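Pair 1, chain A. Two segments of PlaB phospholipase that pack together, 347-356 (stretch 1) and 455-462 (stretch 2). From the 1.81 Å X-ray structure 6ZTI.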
# COMPACT_ATOMS: atom_id res chain seq x y z
N LEU A 347 22.01 -4.18 4.53
CA LEU A 347 21.95 -4.01 5.98
C LEU A 347 21.13 -5.12 6.61
O LEU A 347 19.92 -5.22 6.38
CB LEU A 347 21.34 -2.65 6.32
CG LEU A 347 22.06 -1.70 7.28
CD1 LEU A 347 22.86 -2.45 8.34
CD2 LEU A 347 22.93 -0.75 6.48
N ILE A 348 21.77 -5.93 7.45
CA ILE A 348 21.14 -7.06 8.11
C ILE A 348 21.55 -7.06 9.58
O ILE A 348 22.36 -6.24 10.02
CB ILE A 348 21.51 -8.40 7.44
CG1 ILE A 348 23.03 -8.54 7.35
CG2 ILE A 348 20.90 -8.48 6.04
CD1 ILE A 348 23.49 -9.91 6.91
N ASP A 349 20.96 -7.99 10.33
CA ASP A 349 21.37 -8.24 11.71
C ASP A 349 21.65 -9.72 11.86
O ASP A 349 21.46 -10.51 10.93
CB ASP A 349 20.33 -7.75 12.73
CG ASP A 349 19.08 -8.62 12.82
OD1 ASP A 349 19.05 -9.80 12.37
OD2 ASP A 349 18.09 -8.10 13.39
N ASP A 350 22.12 -10.09 13.04
CA ASP A 350 22.60 -11.44 13.30
C ASP A 350 21.49 -12.43 13.58
O ASP A 350 21.79 -13.59 13.90
CB ASP A 350 23.58 -11.44 14.47
CG ASP A 350 22.99 -10.87 15.75
OD1 ASP A 350 22.06 -10.04 15.69
OD2 ASP A 350 23.48 -11.24 16.83
N ARG A 351 20.22 -12.03 13.45
CA ARG A 351 19.09 -12.92 13.66
C ARG A 351 18.30 -13.16 12.38
O ARG A 351 17.20 -13.72 12.43
CB ARG A 351 18.16 -12.37 14.75
CG ARG A 351 18.87 -11.98 16.03
CD ARG A 351 19.60 -13.17 16.64
NE ARG A 351 18.68 -14.22 17.08
CZ ARG A 351 19.01 -15.50 17.21
NH1 ARG A 351 20.24 -15.92 16.91
NH2 ARG A 351 18.10 -16.38 17.62
N GLY A 352 18.82 -12.73 11.24
CA GLY A 352 18.19 -12.99 9.97
C GLY A 352 17.31 -11.89 9.43
O GLY A 352 16.60 -12.11 8.44
N ASN A 353 17.34 -10.71 10.02
CA ASN A 353 16.49 -9.61 9.58
C ASN A 353 17.24 -8.70 8.64
O ASN A 353 18.43 -8.44 8.83
CB ASN A 353 15.99 -8.81 10.78
CG ASN A 353 15.13 -9.63 11.70
OD1 ASN A 353 14.06 -10.10 11.29
ND2 ASN A 353 15.58 -9.82 12.95
N HIS A 354 16.55 -8.22 7.61
CA HIS A 354 17.00 -7.05 6.89
C HIS A 354 16.55 -5.82 7.67
O HIS A 354 15.44 -5.78 8.21
CB HIS A 354 16.45 -7.04 5.47
CG HIS A 354 17.18 -7.95 4.54
ND1 HIS A 354 18.19 -7.52 3.71
CD2 HIS A 354 17.05 -9.29 4.32
CE1 HIS A 354 18.66 -8.55 3.02
NE2 HIS A 354 17.98 -9.63 3.37
N LEU A 355 17.44 -4.84 7.75
CA LEU A 355 17.14 -3.61 8.46
C LEU A 355 16.51 -2.61 7.50
O LEU A 355 17.05 -2.37 6.42
CB LEU A 355 18.42 -3.04 9.08
CG LEU A 355 19.14 -4.01 10.02
CD1 LEU A 355 20.16 -3.26 10.87
CD2 LEU A 355 18.15 -4.75 10.91
N ILE A 356 15.36 -2.06 7.89
CA ILE A 356 14.63 -1.11 7.07
C ILE A 356 14.62 0.30 7.64
O ILE A 356 14.14 1.22 6.96
CB ILE A 356 13.17 -1.57 6.83
CG1 ILE A 356 12.44 -1.74 8.16
CG2 ILE A 356 13.15 -2.88 6.09
CD1 ILE A 356 10.94 -1.55 8.05
N VAL A 455 28.59 -4.16 -0.13
CA VAL A 455 28.94 -3.93 1.26
C VAL A 455 27.82 -4.53 2.10
O VAL A 455 26.71 -3.98 2.16
CB VAL A 455 29.13 -2.44 1.58
CG1 VAL A 455 29.58 -2.25 3.04
CG2 VAL A 455 30.16 -1.81 0.63
N GLU A 456 28.10 -5.64 2.75
CA GLU A 456 27.13 -6.27 3.65
C GLU A 456 27.49 -5.88 5.07
O GLU A 456 28.56 -6.23 5.57
CB GLU A 456 27.13 -7.78 3.49
CG GLU A 456 26.13 -8.48 4.39
CD GLU A 456 26.13 -9.98 4.22
OE1 GLU A 456 25.50 -10.47 3.26
OE2 GLU A 456 26.77 -10.67 5.04
N ILE A 457 26.59 -5.16 5.74
CA ILE A 457 26.82 -4.74 7.13
C ILE A 457 25.85 -5.52 8.01
O ILE A 457 24.62 -5.41 7.85
CB ILE A 457 26.65 -3.23 7.30
CG1 ILE A 457 27.66 -2.47 6.42
CG2 ILE A 457 26.82 -2.86 8.77
CD1 ILE A 457 27.27 -1.10 6.11
N MET A 458 26.39 -6.32 8.93
CA MET A 458 25.59 -7.10 9.88
C MET A 458 25.76 -6.51 11.28
O MET A 458 26.85 -6.57 11.86
CB MET A 458 26.01 -8.57 9.87
CG MET A 458 25.12 -9.44 10.76
SD MET A 458 25.81 -11.05 11.17
CE MET A 458 25.40 -11.97 9.69
N LEU A 459 24.67 -5.98 11.83
CA LEU A 459 24.65 -5.44 13.19
C LEU A 459 24.18 -6.50 14.18
O LEU A 459 23.46 -7.43 13.82
CB LEU A 459 23.71 -4.23 13.27
CG LEU A 459 23.97 -3.06 12.32
CD1 LEU A 459 23.08 -1.91 12.66
CD2 LEU A 459 25.42 -2.63 12.39
N GLN A 460 24.60 -6.33 15.43
CA GLN A 460 24.15 -7.21 16.51
C GLN A 460 22.81 -6.71 17.03
O GLN A 460 22.67 -5.52 17.35
CB GLN A 460 25.17 -7.24 17.65
CG GLN A 460 26.42 -8.05 17.37
CD GLN A 460 27.36 -8.07 18.56
OE1 GLN A 460 27.51 -7.07 19.26
NE2 GLN A 460 28.00 -9.21 18.80
N ARG A 461 21.84 -7.60 17.10
CA ARG A 461 20.55 -7.27 17.70
C ARG A 461 20.69 -7.40 19.21
O ARG A 461 20.96 -8.48 19.73
CB ARG A 461 19.47 -8.18 17.14
CG ARG A 461 18.06 -7.82 17.59
CD ARG A 461 17.04 -8.69 16.91
NE ARG A 461 15.68 -8.48 17.41
CZ ARG A 461 14.87 -7.50 17.00
NH1 ARG A 461 15.27 -6.62 16.10
NH2 ARG A 461 13.66 -7.41 17.51
N ARG A 462 20.57 -6.28 19.91
CA ARG A 462 20.71 -6.26 21.36
C ARG A 462 19.32 -6.36 21.97
O ARG A 462 18.41 -5.62 21.57
CB ARG A 462 21.40 -4.97 21.80
CG ARG A 462 22.75 -4.73 21.12
CD ARG A 462 23.35 -3.40 21.52
NE ARG A 462 23.62 -3.33 22.96
CZ ARG A 462 24.77 -3.67 23.52
NH1 ARG A 462 25.78 -4.13 22.78
NH2 ARG A 462 24.92 -3.57 24.83

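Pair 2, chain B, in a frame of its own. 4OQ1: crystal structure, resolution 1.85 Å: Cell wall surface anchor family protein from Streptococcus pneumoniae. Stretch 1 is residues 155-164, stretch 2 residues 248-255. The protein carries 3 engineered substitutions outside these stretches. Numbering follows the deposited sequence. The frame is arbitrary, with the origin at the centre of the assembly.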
# COMPACT_ATOMS: atom_id res chain seq x y z
N LYS B 155 -1.99 7.97 -11.28
CA LYS B 155 -0.80 7.65 -12.03
C LYS B 155 -1.07 7.64 -13.53
O LYS B 155 -1.86 6.90 -14.02
CB LYS B 155 -0.25 6.30 -11.60
CG LYS B 155 1.13 5.98 -12.10
CD LYS B 155 2.18 7.01 -11.78
CE LYS B 155 3.56 6.63 -12.30
NZ LYS B 155 3.90 7.01 -13.70
N VAL B 156 -0.35 8.47 -14.23
CA VAL B 156 -0.47 8.63 -15.66
C VAL B 156 0.87 8.60 -16.41
O VAL B 156 1.99 8.77 -15.82
CB VAL B 156 -1.21 9.94 -16.03
CG1 VAL B 156 -2.68 9.94 -15.60
CG2 VAL B 156 -0.48 11.19 -15.56
N ASP B 157 0.77 8.47 -17.72
CA ASP B 157 1.87 8.80 -18.61
C ASP B 157 1.77 10.23 -19.05
O ASP B 157 0.93 10.98 -18.58
CB ASP B 157 2.01 7.78 -19.78
CG ASP B 157 0.95 7.94 -20.85
OD1 ASP B 157 0.17 8.87 -20.75
OD2 ASP B 157 0.89 7.07 -21.73
N GLN B 158 2.64 10.65 -19.94
CA GLN B 158 2.76 12.09 -20.33
C GLN B 158 1.55 12.48 -21.16
O GLN B 158 1.25 13.65 -21.24
CB GLN B 158 4.05 12.37 -21.16
CG GLN B 158 4.14 11.63 -22.50
CD GLN B 158 4.81 10.28 -22.39
OE1 GLN B 158 4.55 9.52 -21.46
NE2 GLN B 158 5.74 9.98 -23.34
N ASP B 159 0.81 11.51 -21.70
CA ASP B 159 -0.44 11.86 -22.40
C ASP B 159 -1.71 11.68 -21.53
O ASP B 159 -2.83 11.63 -22.04
CB ASP B 159 -0.56 11.02 -23.66
CG ASP B 159 0.59 11.28 -24.64
OD1 ASP B 159 1.25 12.36 -24.64
OD2 ASP B 159 0.91 10.38 -25.42
N HIS B 160 -1.48 11.40 -20.24
CA HIS B 160 -2.50 11.19 -19.26
C HIS B 160 -3.36 9.97 -19.50
O HIS B 160 -4.49 9.92 -19.03
CB HIS B 160 -3.31 12.45 -18.96
CG HIS B 160 -2.60 13.41 -18.04
ND1 HIS B 160 -1.34 13.91 -18.31
CD2 HIS B 160 -2.95 13.91 -16.84
CE1 HIS B 160 -0.95 14.70 -17.32
NE2 HIS B 160 -1.93 14.74 -16.43
N ASN B 161 -2.80 8.95 -20.13
CA ASN B 161 -3.40 7.62 -20.03
C ASN B 161 -3.15 7.19 -18.65
O ASN B 161 -2.09 7.54 -18.07
CB ASN B 161 -2.79 6.64 -21.02
CG ASN B 161 -2.90 7.12 -22.45
OD1 ASN B 161 -4.01 7.29 -22.94
ND2 ASN B 161 -1.76 7.41 -23.11
N ARG B 162 -4.10 6.45 -18.08
CA ARG B 162 -4.00 5.99 -16.69
C ARG B 162 -3.10 4.69 -16.67
O ARG B 162 -3.28 3.77 -17.55
CB ARG B 162 -5.44 5.71 -16.20
CG ARG B 162 -6.41 6.92 -16.16
CD ARG B 162 -5.83 7.93 -15.23
NE ARG B 162 -6.66 9.09 -14.95
CZ ARG B 162 -7.56 9.21 -13.98
NH1 ARG B 162 -7.90 8.20 -13.24
NH2 ARG B 162 -8.18 10.40 -13.82
N LEU B 163 -2.22 4.55 -15.69
CA LEU B 163 -1.29 3.37 -15.61
C LEU B 163 -1.64 2.42 -14.46
O LEU B 163 -1.64 2.78 -13.31
CB LEU B 163 0.16 3.82 -15.53
CG LEU B 163 0.69 4.78 -16.62
CD1 LEU B 163 2.19 5.12 -16.37
CD2 LEU B 163 0.44 4.31 -17.99
N GLU B 164 -2.02 1.16 -14.81
CA GLU B 164 -2.28 0.15 -13.88
C GLU B 164 -1.08 -0.69 -13.50
O GLU B 164 -0.20 -0.99 -14.31
CB GLU B 164 -3.40 -0.77 -14.54
CG GLU B 164 -3.81 -1.88 -13.68
CD GLU B 164 -4.89 -2.74 -14.35
OE1 GLU B 164 -5.20 -2.56 -15.53
OE2 GLU B 164 -5.44 -3.61 -13.66
N ILE B 248 -3.46 13.73 -5.82
CA ILE B 248 -2.18 14.04 -6.35
C ILE B 248 -2.04 13.17 -7.63
O ILE B 248 -2.59 12.03 -7.73
CB ILE B 248 -0.96 13.72 -5.40
CG1 ILE B 248 -1.09 12.34 -4.84
CG2 ILE B 248 -0.83 14.68 -4.25
CD1 ILE B 248 0.24 11.85 -4.26
N THR B 249 -1.36 13.76 -8.62
CA THR B 249 -1.22 13.17 -9.96
C THR B 249 0.26 12.98 -10.21
O THR B 249 1.04 13.94 -10.12
CB THR B 249 -1.85 14.05 -11.02
OG1 THR B 249 -3.26 14.11 -10.81
CG2 THR B 249 -1.57 13.52 -12.44
N VAL B 250 0.67 11.73 -10.44
CA VAL B 250 2.04 11.41 -10.68
C VAL B 250 2.20 10.98 -12.16
O VAL B 250 1.42 10.16 -12.68
CB VAL B 250 2.47 10.24 -9.78
CG1 VAL B 250 3.91 9.85 -10.01
CG2 VAL B 250 2.11 10.41 -8.33
N VAL B 251 3.18 11.57 -12.80
CA VAL B 251 3.42 11.50 -14.26
C VAL B 251 4.67 10.65 -14.55
O VAL B 251 5.74 10.77 -13.91
CB VAL B 251 3.64 12.89 -14.90
CG1 VAL B 251 3.80 12.73 -16.42
CG2 VAL B 251 2.52 13.86 -14.57
N ASN B 252 4.45 9.65 -15.38
CA ASN B 252 5.49 8.74 -15.85
C ASN B 252 5.86 9.02 -17.34
O ASN B 252 5.02 9.36 -18.13
CB ASN B 252 5.09 7.25 -15.69
CG ASN B 252 4.97 6.82 -14.25
OD1 ASN B 252 5.88 6.27 -13.68
N GLN B 253 7.13 8.85 -17.68
CA GLN B 253 7.55 9.00 -19.12
C GLN B 253 7.58 7.70 -19.92
O GLN B 253 8.40 6.82 -19.68
CB GLN B 253 8.82 9.78 -19.25
CG GLN B 253 8.66 11.17 -18.69
CD GLN B 253 7.71 12.09 -19.47
OE1 GLN B 253 7.60 12.04 -20.71
NE2 GLN B 253 7.01 12.98 -18.73
N LYS B 254 6.62 7.54 -20.85
CA LYS B 254 6.59 6.32 -21.67
C LYS B 254 7.79 6.44 -22.59
O LYS B 254 7.97 7.48 -23.20
CB LYS B 254 5.30 6.23 -22.48
CG LYS B 254 5.16 4.94 -23.22
CD LYS B 254 3.90 5.02 -24.07
CE LYS B 254 3.38 3.63 -24.41
NZ LYS B 254 4.20 2.92 -25.38
N LEU B 255 8.65 5.45 -22.60
CA LEU B 255 9.88 5.46 -23.37
C LEU B 255 9.71 4.68 -24.65
O LEU B 255 9.12 3.60 -24.68
CB LEU B 255 11.05 4.83 -22.61
CG LEU B 255 11.56 5.43 -21.32
CD1 LEU B 255 12.42 4.42 -20.56
CD2 LEU B 255 12.29 6.75 -21.48

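What backbone arrangement do the two pairs share? In each, a strand runs parallel to a neighbour, at 31° in pair 1 and 33° in pair 2, and the chain then enters a type I turn, from Asp A349 to Gly A352 in pair 1 and from Asp B157 to His B160 in pair 2. The central residues superpose with an RMSD of 0.8 Å. The same ladder holds both pairs: Ile A348 N donates to Ile A457 O (2.9 Å) and Leu A459 N to Ile A348 O (2.9 Å), while Val B156 N donates to Val B250 O (2.9 Å) and Asn B252 N to Val B156 O (2.6 Å). One residue thus uses both its N and its O to bind the neighbouring strand, as parallel pairing requires.

What fixes the shape of the turn beside the contact? Asp A349 matches Asp B157, both with chi1 in p, and each carboxylate gathers amides of the turn and of the residue after it. Asp A349 OD1 accepts from Arg A351 N (2.7 Å) and Asn A353 N (3.0 Å), and Asp B157 OD1 from Asp B159 N (2.9 Å) and Asn B161 N (3.0 Å). The second oxygen takes the matched asparagine: Asn A353 ND2 to Asp A349 OD2 is 3.1 Å, Asn B161 ND2 to Asp B157 OD2 3.0 Å.

What extends the contact past the ladder? Asp A350 and Gln B158 occupy the same position and turn a side-chain oxygen to the same backbone amide. Arg A461 N donates to Asp A350 OD1 at 2.8 Å, and Lys B254 N to Gln B158 OE1 at 2.9 Å. The amide of the glutamine can also donate, and Gln B158 NE2 makes a weak bond to Lys B254 O at 3.4 Å, whereas a carboxylate offers no such hydrogen.

Where does the chemistry of matched side chains differ? On the face carrying Leu A347 and Leu A459, pair 1 packs hydrocarbon: Leu A347 CD1 lies 4.2 Å from Leu A459 CG, and Leu A355 CD1 3.7 Å from Leu A459 CD1. In pair 2 the positions of Leu A347 and Leu A459 hold Lys B155 and Asn B252, joined by a covalent bond from Lys B155 NZ to Asn B252 CG of 1.2 Å, an isopeptide link that ties the strands through their side chains. Leu B163, matching Leu A355, still touches this place, with Leu B163 CD1 3.7 Å from Asn B252 CB. Across the sheet, Ile A348 CG1 meets Met A458 CB at 3.9 Å, and Val B156 CG2 meets Val B251 CG2 at 4.1 Å, apolar contacts in both pairs.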